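DltD domain-containing protein (Beauveria bassiana, PDB 7D78) probably acts as a thioesterase-type polyketide cyclase, releasing a polyketide chain by closing it into a medium-ring lactone. Local coordinates at residues Val150-Met155 against Thr313-Glu318; Pro69-Thr74 against Glu307-Met312; Ile176-Ser181 against Ile234-Tyr239. All coordinates share one frame; numbering follows the deposited sequence.

Contact 1: Val150-Met155 against Thr313-Glu318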
loop_
_atom_site.group_PDB
_atom_site.type_symbol
_atom_site.label_atom_id
_atom_site.label_comp_id
_atom_site.label_asym_id
_atom_site.label_seq_id
_atom_site.Cartn_x
_atom_site.Cartn_y
_atom_site.Cartn_z
ATOM N N VAL A 150 -6.019 19.516 -4.775
ATOM C CA VAL A 150 -6.098 19.095 -6.167
ATOM C C VAL A 150 -7.502 19.425 -6.670
ATOM O O VAL A 150 -8.488 18.830 -6.226
ATOM C CB VAL A 150 -5.776 17.605 -6.310
ATOM C CG1 VAL A 150 -5.964 17.134 -7.744
ATOM C CG2 VAL A 150 -4.346 17.356 -5.830
ATOM N N LYS A 151 -7.595 20.386 -7.585
ATOM C CA LYS A 151 -8.878 20.913 -8.040
ATOM C C LYS A 151 -9.383 20.257 -9.318
ATOM O O LYS A 151 -10.540 20.482 -9.700
ATOM C CB LYS A 151 -8.768 22.427 -8.250
ATOM C CG LYS A 151 -8.283 23.177 -7.017
ATOM C CD LYS A 151 -9.239 22.980 -5.834
ATOM C CE LYS A 151 -8.742 23.703 -4.576
ATOM N NZ LYS A 151 -8.690 25.190 -4.750
ATOM N N ALA A 152 -8.548 19.478 -9.994
ATOM C CA ALA A 152 -8.966 18.725 -11.166
ATOM C C ALA A 152 -7.970 17.601 -11.382
ATOM O O ALA A 152 -6.808 17.686 -10.973
ATOM C CB ALA A 152 -9.051 19.594 -12.425
ATOM N N LEU A 153 -8.441 16.560 -12.057
ATOM C CA LEU A 153 -7.674 15.348 -12.307
ATOM C C LEU A 153 -7.806 15.001 -13.780
ATOM O O LEU A 153 -8.921 14.842 -14.283
ATOM C CB LEU A 153 -8.183 14.200 -11.437
ATOM C CG LEU A 153 -7.683 12.794 -11.750
ATOM C CD1 LEU A 153 -6.187 12.699 -11.444
ATOM C CD2 LEU A 153 -8.475 11.788 -10.917
ATOM N N VAL A 154 -6.679 14.891 -14.474
ATOM C CA VAL A 154 -6.656 14.465 -15.868
ATOM C C VAL A 154 -5.899 13.153 -15.932
ATOM O O VAL A 154 -4.713 13.100 -15.584
ATOM C CB VAL A 154 -6.004 15.515 -16.776
ATOM C CG1 VAL A 154 -5.857 14.964 -18.187
ATOM C CG2 VAL A 154 -6.837 16.789 -16.771
ATOM N N MET A 155 -6.582 12.099 -16.358
ATOM C CA MET A 155 -5.976 10.784 -16.516
ATOM C C MET A 155 -5.943 10.437 -17.995
ATOM O O MET A 155 -6.990 10.384 -18.654
ATOM C CB MET A 155 -6.749 9.718 -15.746
ATOM C CG MET A 155 -6.667 9.849 -14.234
ATOM S SD MET A 155 -7.475 8.454 -13.438
ATOM C CE MET A 155 -9.196 8.827 -13.740
ATOM N N THR A 313 -6.906 21.571 -21.617
ATOM C CA THR A 313 -6.843 22.925 -21.075
ATOM C C THR A 313 -8.221 23.546 -20.959
ATOM O O THR A 313 -8.458 24.356 -20.058
ATOM C CB THR A 313 -5.950 23.813 -21.936
ATOM O OG1 THR A 313 -6.376 23.746 -23.303
ATOM C CG2 THR A 313 -4.523 23.346 -21.833
ATOM N N GLU A 314 -9.133 23.202 -21.871
ATOM C CA GLU A 314 -10.501 23.689 -21.754
ATOM C C GLU A 314 -11.162 23.126 -20.501
ATOM O O GLU A 314 -11.786 23.866 -19.732
ATOM C CB GLU A 314 -11.302 23.332 -23.009
ATOM C CG GLU A 314 -12.750 23.822 -22.983
ATOM C CD GLU A 314 -13.649 23.069 -23.962
ATOM O OE1 GLU A 314 -14.808 23.500 -24.161
ATOM O OE2 GLU A 314 -13.203 22.046 -24.534
ATOM N N PHE A 315 -11.012 21.814 -20.267
ATOM C CA PHE A 315 -11.598 21.200 -19.074
ATOM C C PHE A 315 -11.015 21.803 -17.800
ATOM O O PHE A 315 -11.743 22.083 -16.843
ATOM C CB PHE A 315 -11.386 19.683 -19.104
ATOM C CG PHE A 315 -11.931 18.965 -17.899
ATOM C CD1 PHE A 315 -13.251 18.538 -17.872
ATOM C CD2 PHE A 315 -11.122 18.706 -16.795
ATOM C CE1 PHE A 315 -13.766 17.879 -16.765
ATOM C CE2 PHE A 315 -11.630 18.045 -15.672
ATOM C CZ PHE A 315 -12.947 17.627 -15.660
ATOM N N ILE A 316 -9.702 22.015 -17.769
ATOM C CA ILE A 316 -9.081 22.604 -16.587
ATOM C C ILE A 316 -9.562 24.039 -16.393
ATOM O O ILE A 316 -9.927 24.446 -15.283
ATOM C CB ILE A 316 -7.547 22.522 -16.700
ATOM C CG1 ILE A 316 -7.115 21.057 -16.798
ATOM C CG2 ILE A 316 -6.884 23.198 -15.515
ATOM C CD1 ILE A 316 -5.641 20.848 -17.120
ATOM N N ARG A 317 -9.592 24.821 -17.478
ATOM C CA ARG A 317 -10.054 26.204 -17.391
ATOM C C ARG A 317 -11.471 26.279 -16.841
ATOM O O ARG A 317 -11.780 27.140 -16.009
ATOM C CB ARG A 317 -9.981 26.868 -18.768
ATOM C CG ARG A 317 -9.188 28.163 -18.797
ATOM C CD ARG A 317 -9.260 28.843 -20.164
ATOM N NE ARG A 317 -8.575 28.073 -21.197
ATOM C CZ ARG A 317 -7.270 28.144 -21.440
ATOM N NH1 ARG A 317 -6.497 28.952 -20.720
ATOM N NH2 ARG A 317 -6.735 27.405 -22.402
ATOM N N GLU A 318 -12.343 25.378 -17.281
ATOM C CA GLU A 318 -13.736 25.449 -16.857
ATOM C C GLU A 318 -13.887 25.101 -15.383
ATOM O O GLU A 318 -14.682 25.726 -14.673
ATOM C CB GLU A 318 -14.595 24.519 -17.711
ATOM C CG GLU A 318 -14.912 25.068 -19.093
ATOM C CD GLU A 318 -15.874 24.184 -19.867
ATOM O OE1 GLU A 318 -15.681 24.022 -21.094
ATOM O OE2 GLU A 318 -16.824 23.657 -19.249
#
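Phe315 and Ile316 sit next to each other on helix 305-319 and both reach strand 150-156. Phe315 meets Ala152 and Leu153 O, and Ile316 meets Val154. The Phe315 side chain leaves the helix with CG anti to its own backbone N (chi1 179°), which carries the ring out to the strand. Its CE2 corner lies 4.4 Å from Ala152 CB. The ring stands oblique to this methyl and to Leu153 O. Ile316 reaches the strand only with the end of its longer branch. From CA that branch runs nearly straight out to CD1 (chi2 171°), and CD1 comes within 4.2 Å of Val154 CG2. Val154 and Ala152 lie two residues apart, while Leu153 between them points its side chain away. No hydrogen bond crosses; the side-chain contacts are apolar. Helix and strand run nearly antiparallel, at 161°, with axes 9.0 Å apart. This is the packing of a C-terminal helix on the central sheet of an alpha/beta hydrolase fold. Strand 127-133 adds Thr129 against both Ala152 and Ile316, and strand 259-264 adds Leu260 against Phe315. Backbone hydrogen bonds join strand 150-156 to both of these strands. Leu153 packs on Ser140 and Ala141 of helix 135-146, on the other face of the sheet.

Contact 2: Pro69-Thr74 against Glu307-Met312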
loop_
_atom_site.group_PDB
_atom_site.type_symbol
_atom_site.label_atom_id
_atom_site.label_comp_id
_atom_site.label_asym_id
_atom_site.label_seq_id
_atom_site.Cartn_x
_atom_site.Cartn_y
_atom_site.Cartn_z
ATOM N N PRO A 69 7.433 16.835 -22.463
ATOM C CA PRO A 69 7.837 18.232 -22.687
ATOM C C PRO A 69 7.015 18.930 -23.753
ATOM O O PRO A 69 6.691 20.115 -23.597
ATOM C CB PRO A 69 9.311 18.104 -23.085
ATOM C CG PRO A 69 9.767 16.895 -22.330
ATOM C CD PRO A 69 8.610 15.943 -22.420
ATOM N N ASP A 70 6.645 18.219 -24.820
ATOM C CA ASP A 70 5.805 18.820 -25.851
ATOM C C ASP A 70 4.472 19.284 -25.279
ATOM O O ASP A 70 3.994 20.377 -25.611
ATOM C CB ASP A 70 5.580 17.826 -26.987
ATOM C CG ASP A 70 6.844 17.535 -27.761
ATOM O OD1 ASP A 70 7.734 18.415 -27.803
ATOM O OD2 ASP A 70 6.946 16.430 -28.328
ATOM N N ILE A 71 3.854 18.467 -24.422
ATOM C CA ILE A 71 2.587 18.840 -23.797
ATOM C C ILE A 71 2.784 20.019 -22.848
ATOM O O ILE A 71 1.961 20.946 -22.811
ATOM C CB ILE A 71 1.976 17.624 -23.068
ATOM C CG1 ILE A 71 1.967 16.391 -23.974
ATOM C CG2 ILE A 71 0.569 17.927 -22.554
ATOM C CD1 ILE A 71 0.806 16.351 -24.931
ATOM N N ALA A 72 3.877 20.009 -22.073
ATOM C CA ALA A 72 4.119 21.076 -21.103
ATOM C C ALA A 72 4.321 22.428 -21.782
ATOM O O ALA A 72 3.882 23.464 -21.262
ATOM C CB ALA A 72 5.336 20.743 -20.246
ATOM N N GLU A 73 5.028 22.443 -22.916
ATOM C CA GLU A 73 5.214 23.690 -23.657
ATOM C C GLU A 73 3.875 24.278 -24.092
ATOM O O GLU A 73 3.668 25.494 -24.009
ATOM C CB GLU A 73 6.109 23.446 -24.873
ATOM C CG GLU A 73 7.516 22.996 -24.516
ATOM C CD GLU A 73 8.351 22.656 -25.742
ATOM O OE1 GLU A 73 7.921 22.983 -26.868
ATOM O OE2 GLU A 73 9.437 22.062 -25.577
ATOM N N THR A 74 2.955 23.429 -24.560
ATOM C CA THR A 74 1.624 23.904 -24.930
ATOM C C THR A 74 0.880 24.429 -23.714
ATOM O O THR A 74 0.272 25.506 -23.762
ATOM C CB THR A 74 0.823 22.786 -25.605
ATOM O OG1 THR A 74 1.477 22.394 -26.815
ATOM C CG2 THR A 74 -0.596 23.255 -25.939
ATOM N N GLU A 307 -5.968 18.604 -30.775
ATOM C CA GLU A 307 -7.339 18.748 -30.296
ATOM C C GLU A 307 -7.517 18.126 -28.914
ATOM O O GLU A 307 -8.311 18.618 -28.100
ATOM C CB GLU A 307 -8.296 18.101 -31.295
ATOM C CG GLU A 307 -8.460 18.857 -32.619
ATOM C CD GLU A 307 -7.199 18.874 -33.480
ATOM O OE1 GLU A 307 -6.403 17.905 -33.428
ATOM O OE2 GLU A 307 -7.008 19.867 -34.214
ATOM N N VAL A 308 -6.810 17.027 -28.643
ATOM C CA VAL A 308 -6.904 16.387 -27.336
ATOM C C VAL A 308 -6.283 17.276 -26.264
ATOM O O VAL A 308 -6.862 17.469 -25.189
ATOM C CB VAL A 308 -6.251 14.993 -27.378
ATOM C CG1 VAL A 308 -6.003 14.476 -25.964
ATOM C CG2 VAL A 308 -7.137 14.029 -28.154
ATOM N N VAL A 309 -5.107 17.847 -26.543
ATOM C CA VAL A 309 -4.481 18.750 -25.580
ATOM C C VAL A 309 -5.359 19.973 -25.344
ATOM O O VAL A 309 -5.556 20.399 -24.199
ATOM C CB VAL A 309 -3.069 19.141 -26.047
ATOM C CG1 VAL A 309 -2.450 20.139 -25.080
ATOM C CG2 VAL A 309 -2.206 17.907 -26.153
ATOM N N ASP A 310 -5.916 20.550 -26.414
ATOM C CA ASP A 310 -6.819 21.686 -26.242
ATOM C C ASP A 310 -8.017 21.310 -25.381
ATOM O O ASP A 310 -8.494 22.121 -24.575
ATOM C CB ASP A 310 -7.275 22.212 -27.605
ATOM C CG ASP A 310 -6.265 23.149 -28.223
ATOM O OD1 ASP A 310 -5.332 23.560 -27.495
ATOM O OD2 ASP A 310 -6.393 23.473 -29.423
ATOM N N ALA A 311 -8.510 20.079 -25.530
ATOM C CA ALA A 311 -9.622 19.627 -24.706
ATOM C C ALA A 311 -9.244 19.576 -23.231
ATOM O O ALA A 311 -10.086 19.844 -22.363
ATOM C CB ALA A 311 -10.097 18.258 -25.178
ATOM N N MET A 312 -7.986 19.243 -22.931
ATOM C CA MET A 312 -7.536 19.211 -21.542
ATOM C C MET A 312 -7.532 20.607 -20.935
ATOM O O MET A 312 -8.096 20.826 -19.860
ATOM C CB MET A 312 -6.143 18.589 -21.454
ATOM C CG MET A 312 -6.075 17.151 -21.910
ATOM S SD MET A 312 -4.372 16.554 -22.014
ATOM C CE MET A 312 -4.699 14.854 -22.357
#
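Ile71, Thr74 and Val309 meet through methyl groups alone, so no ring, amide or carboxylate turns a face or an edge to the other segment. In the alpha/beta hydrolase fold of this protein, the contact joins two helices, 68-77 and 305-319, that lie beside the central sheet. Val309 is the shared partner. Its two methyls fork between residues one helical turn apart on helix 68-77. CG2 takes Ile71, and CG1 takes Thr74. Ile71 turns its longer branch at chi2 (-82°), and the CD1 at its end lies 3.6 Å from Val309 CG2. The two side chains cross obliquely. Thr74 approaches tip to tip with Val309, using its methyl and not its hydroxyl. No hydrogen bond links the segments. Leu300, from a loop, packs on Ile71 and also on Val308 and Met312. Ala72 rests on strand 81-86 through Thr82 and Ile84. Met312 packs on Leu260 and Val262 of strand 259-264. Near Thr74, Asp310 OD1 is bonded to Gln78 NE2. In both Thr74 and Val309 the touching methyl is anti to the backbone N, and Thr74 CG2 lies 3.7 Å from Val309 CG1.

Contact 3: Ile176-Ser181 against Ile234-Tyr239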
loop_
_atom_site.group_PDB
_atom_site.type_symbol
_atom_site.label_atom_id
_atom_site.label_comp_id
_atom_site.label_asym_id
_atom_site.label_seq_id
_atom_site.Cartn_x
_atom_site.Cartn_y
_atom_site.Cartn_z
ATOM N N ILE A 176 9.359 -13.783 -3.207
ATOM C CA ILE A 176 9.869 -14.283 -1.925
ATOM C C ILE A 176 11.337 -14.692 -2.063
ATOM O O ILE A 176 12.169 -14.423 -1.181
ATOM C CB ILE A 176 9.009 -15.456 -1.414
ATOM C CG1 ILE A 176 7.586 -14.981 -1.091
ATOM C CG2 ILE A 176 9.688 -16.119 -0.189
ATOM C CD1 ILE A 176 7.527 -13.974 0.068
ATOM N N ARG A 177 11.681 -15.339 -3.180
ATOM C CA ARG A 177 13.068 -15.749 -3.390
ATOM C C ARG A 177 14.003 -14.545 -3.512
ATOM O O ARG A 177 15.134 -14.579 -3.006
ATOM C CB ARG A 177 13.144 -16.668 -4.609
ATOM C CG ARG A 177 12.501 -17.998 -4.276
ATOM C CD ARG A 177 12.262 -18.886 -5.467
ATOM N NE ARG A 177 11.896 -20.228 -5.020
ATOM C CZ ARG A 177 11.493 -21.195 -5.831
ATOM N NH1 ARG A 177 11.381 -20.962 -7.135
ATOM N NH2 ARG A 177 11.195 -22.393 -5.334
ATOM N N ASP A 178 13.542 -13.456 -4.135
ATOM C CA ASP A 178 14.357 -12.246 -4.163
ATOM C C ASP A 178 14.570 -11.678 -2.760
ATOM O O ASP A 178 15.665 -11.188 -2.443
ATOM C CB ASP A 178 13.728 -11.188 -5.071
ATOM C CG ASP A 178 14.484 -9.866 -5.019
ATOM O OD1 ASP A 178 15.690 -9.853 -5.355
ATOM O OD2 ASP A 178 13.886 -8.837 -4.641
ATOM N N ARG A 179 13.545 -11.731 -1.898
ATOM C CA ARG A 179 13.755 -11.308 -0.509
ATOM C C ARG A 179 14.825 -12.161 0.164
ATOM O O ARG A 179 15.711 -11.641 0.855
ATOM C CB ARG A 179 12.456 -11.385 0.301
ATOM C CG ARG A 179 11.283 -10.578 -0.222
ATOM C CD ARG A 179 10.176 -10.546 0.833
ATOM N NE ARG A 179 10.513 -9.601 1.894
ATOM C CZ ARG A 179 10.087 -8.340 1.922
ATOM N NH1 ARG A 179 9.287 -7.891 0.959
ATOM N NH2 ARG A 179 10.452 -7.537 2.913
ATOM N N GLN A 180 14.740 -13.482 -0.011
ATOM C CA GLN A 180 15.730 -14.375 0.581
ATOM C C GLN A 180 17.133 -14.050 0.069
ATOM O O GLN A 180 18.097 -14.016 0.846
ATOM C CB GLN A 180 15.358 -15.828 0.282
ATOM C CG GLN A 180 14.022 -16.280 0.879
ATOM C CD GLN A 180 13.613 -17.680 0.418
ATOM O OE1 GLN A 180 13.269 -17.878 -0.752
ATOM N NE2 GLN A 180 13.648 -18.653 1.332
ATOM N N SER A 181 17.260 -13.796 -1.233
ATOM C CA SER A 181 18.550 -13.401 -1.805
ATOM C C SER A 181 19.052 -12.087 -1.210
ATOM O O SER A 181 20.240 -11.956 -0.888
ATOM C CB SER A 181 18.427 -13.300 -3.335
ATOM O OG SER A 181 19.530 -12.627 -3.914
ATOM N N ILE A 234 13.622 -2.349 -13.881
ATOM C CA ILE A 234 12.924 -2.100 -12.624
ATOM C C ILE A 234 13.376 -3.127 -11.598
ATOM O O ILE A 234 13.835 -4.222 -11.935
ATOM C CB ILE A 234 11.383 -2.153 -12.770
ATOM C CG1 ILE A 234 10.946 -3.531 -13.320
ATOM C CG2 ILE A 234 10.886 -1.003 -13.639
ATOM C CD1 ILE A 234 9.446 -3.802 -13.219
ATOM N N ALA A 235 13.225 -2.767 -10.326
ATOM C CA ALA A 235 13.357 -3.752 -9.262
ATOM C C ALA A 235 12.184 -4.724 -9.315
ATOM O O ALA A 235 11.027 -4.302 -9.415
ATOM C CB ALA A 235 13.401 -3.065 -7.897
ATOM N N LEU A 236 12.479 -6.026 -9.244
ATOM C CA LEU A 236 11.410 -7.021 -9.172
ATOM C C LEU A 236 10.419 -6.721 -8.046
ATOM O O LEU A 236 9.215 -6.985 -8.188
ATOM C CB LEU A 236 12.007 -8.425 -8.989
ATOM C CG LEU A 236 11.025 -9.601 -9.080
ATOM C CD1 LEU A 236 10.764 -10.014 -10.559
ATOM C CD2 LEU A 236 11.549 -10.782 -8.276
ATOM N N GLN A 237 10.894 -6.153 -6.930
ATOM C CA GLN A 237 9.998 -5.890 -5.802
ATOM C C GLN A 237 8.882 -4.917 -6.154
ATOM O O GLN A 237 7.909 -4.817 -5.395
ATOM C CB GLN A 237 10.788 -5.359 -4.604
ATOM C CG GLN A 237 11.633 -6.431 -3.907
ATOM C CD GLN A 237 10.808 -7.642 -3.457
ATOM O OE1 GLN A 237 9.673 -7.498 -2.999
ATOM N NE2 GLN A 237 11.387 -8.840 -3.585
ATOM N N THR A 238 9.009 -4.187 -7.268
ATOM C CA THR A 238 7.904 -3.424 -7.845
ATOM C C THR A 238 6.648 -4.276 -7.863
ATOM O O THR A 238 5.563 -3.809 -7.502
ATOM C CB THR A 238 8.237 -2.977 -9.274
ATOM O OG1 THR A 238 9.378 -2.116 -9.257
ATOM C CG2 THR A 238 7.034 -2.259 -9.933
ATOM N N TYR A 239 6.798 -5.545 -8.259
ATOM C CA TYR A 239 5.637 -6.412 -8.393
ATOM C C TYR A 239 4.983 -6.698 -7.046
ATOM O O TYR A 239 3.782 -6.979 -6.992
ATOM C CB TYR A 239 6.050 -7.704 -9.088
ATOM C CG TYR A 239 6.580 -7.482 -10.491
ATOM C CD1 TYR A 239 6.088 -6.448 -11.293
ATOM C CD2 TYR A 239 7.568 -8.307 -11.015
ATOM C CE1 TYR A 239 6.581 -6.249 -12.595
ATOM C CE2 TYR A 239 8.059 -8.123 -12.296
ATOM C CZ TYR A 239 7.564 -7.107 -13.084
ATOM O OH TYR A 239 8.074 -6.952 -14.359
HETATM O O HOH W 1 13.910 -6.659 -6.457
HETATM O O HOH W 2 8.227 -9.401 -1.549
#
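Gln237 presents its amide to Asp178 through a chain bent at chi2 (-56°). Its NE2 donates to Asp178 OD2 over 2.7 Å, in a nearly straight bond of 173°. OD2 accepts with its anti lone pair, on the side away from OD1. Asp178 CG is anti to the backbone N (chi1 175°), which carries the carboxylate out to the turn. The carboxylate and amide planes are nearly coplanar, and OD2 lies in the amide plane. Water 1 donates to Asp178 OD2 at 2.8 Å and accepts from Gln237 N at 3.1 Å. Gln182 NE2 also bonds OD2, while Phe189 N holds OD1, so the buried carboxylate is gripped at both oxygens. Beside this bond, Leu236 CD2 packs 3.9 Å from Asp178 CB. Leu236 and Gln237 are the middle residues of a type I beta turn, Ala235 to Thr238, between strand 234-235 and helix 238-244. It belongs to the region inserted between two strands of the alpha/beta hydrolase sheet, probably a lid. Thr238 OG1 bonds Ala235 O across this turn at 2.7 Å. Water 2 donates to Gln237 OE1 at 2.8 Å and accepts from Arg179 NH1. With an alanine in place of this glutamine, Asp178 OD2 would probably lose its straight amide donor and water 2 its acceptor. The Arg179 chain bends at chi3; its guanidinium stands steeply to the amide and salt-bridges Asp112 and Glu108 of the second subunit.

How the contacts relate
Contacts 1 and 2 are neighbours, with centres about 12 Å apart. They use successive parts of helix 305-319, which faces helix 68-77 in contact 2 and strand 150-156 in contact 1. Contact 3 lies across the chain's centre, about 37 and 38 Å from the other two centres. Along the chain the segments run 69-74, 150-155, 176-181, 234-239, 307-312 and 313-318. Contacts 1 and 2 therefore cross, and contact 3 is nested inside both loops. The last helix thus ties early parts of the hydrolase core to the C-terminal end. Contact 3 instead lies within the region inserted between strands 150-156 and 259-264, where Arg179 also meets the second subunit.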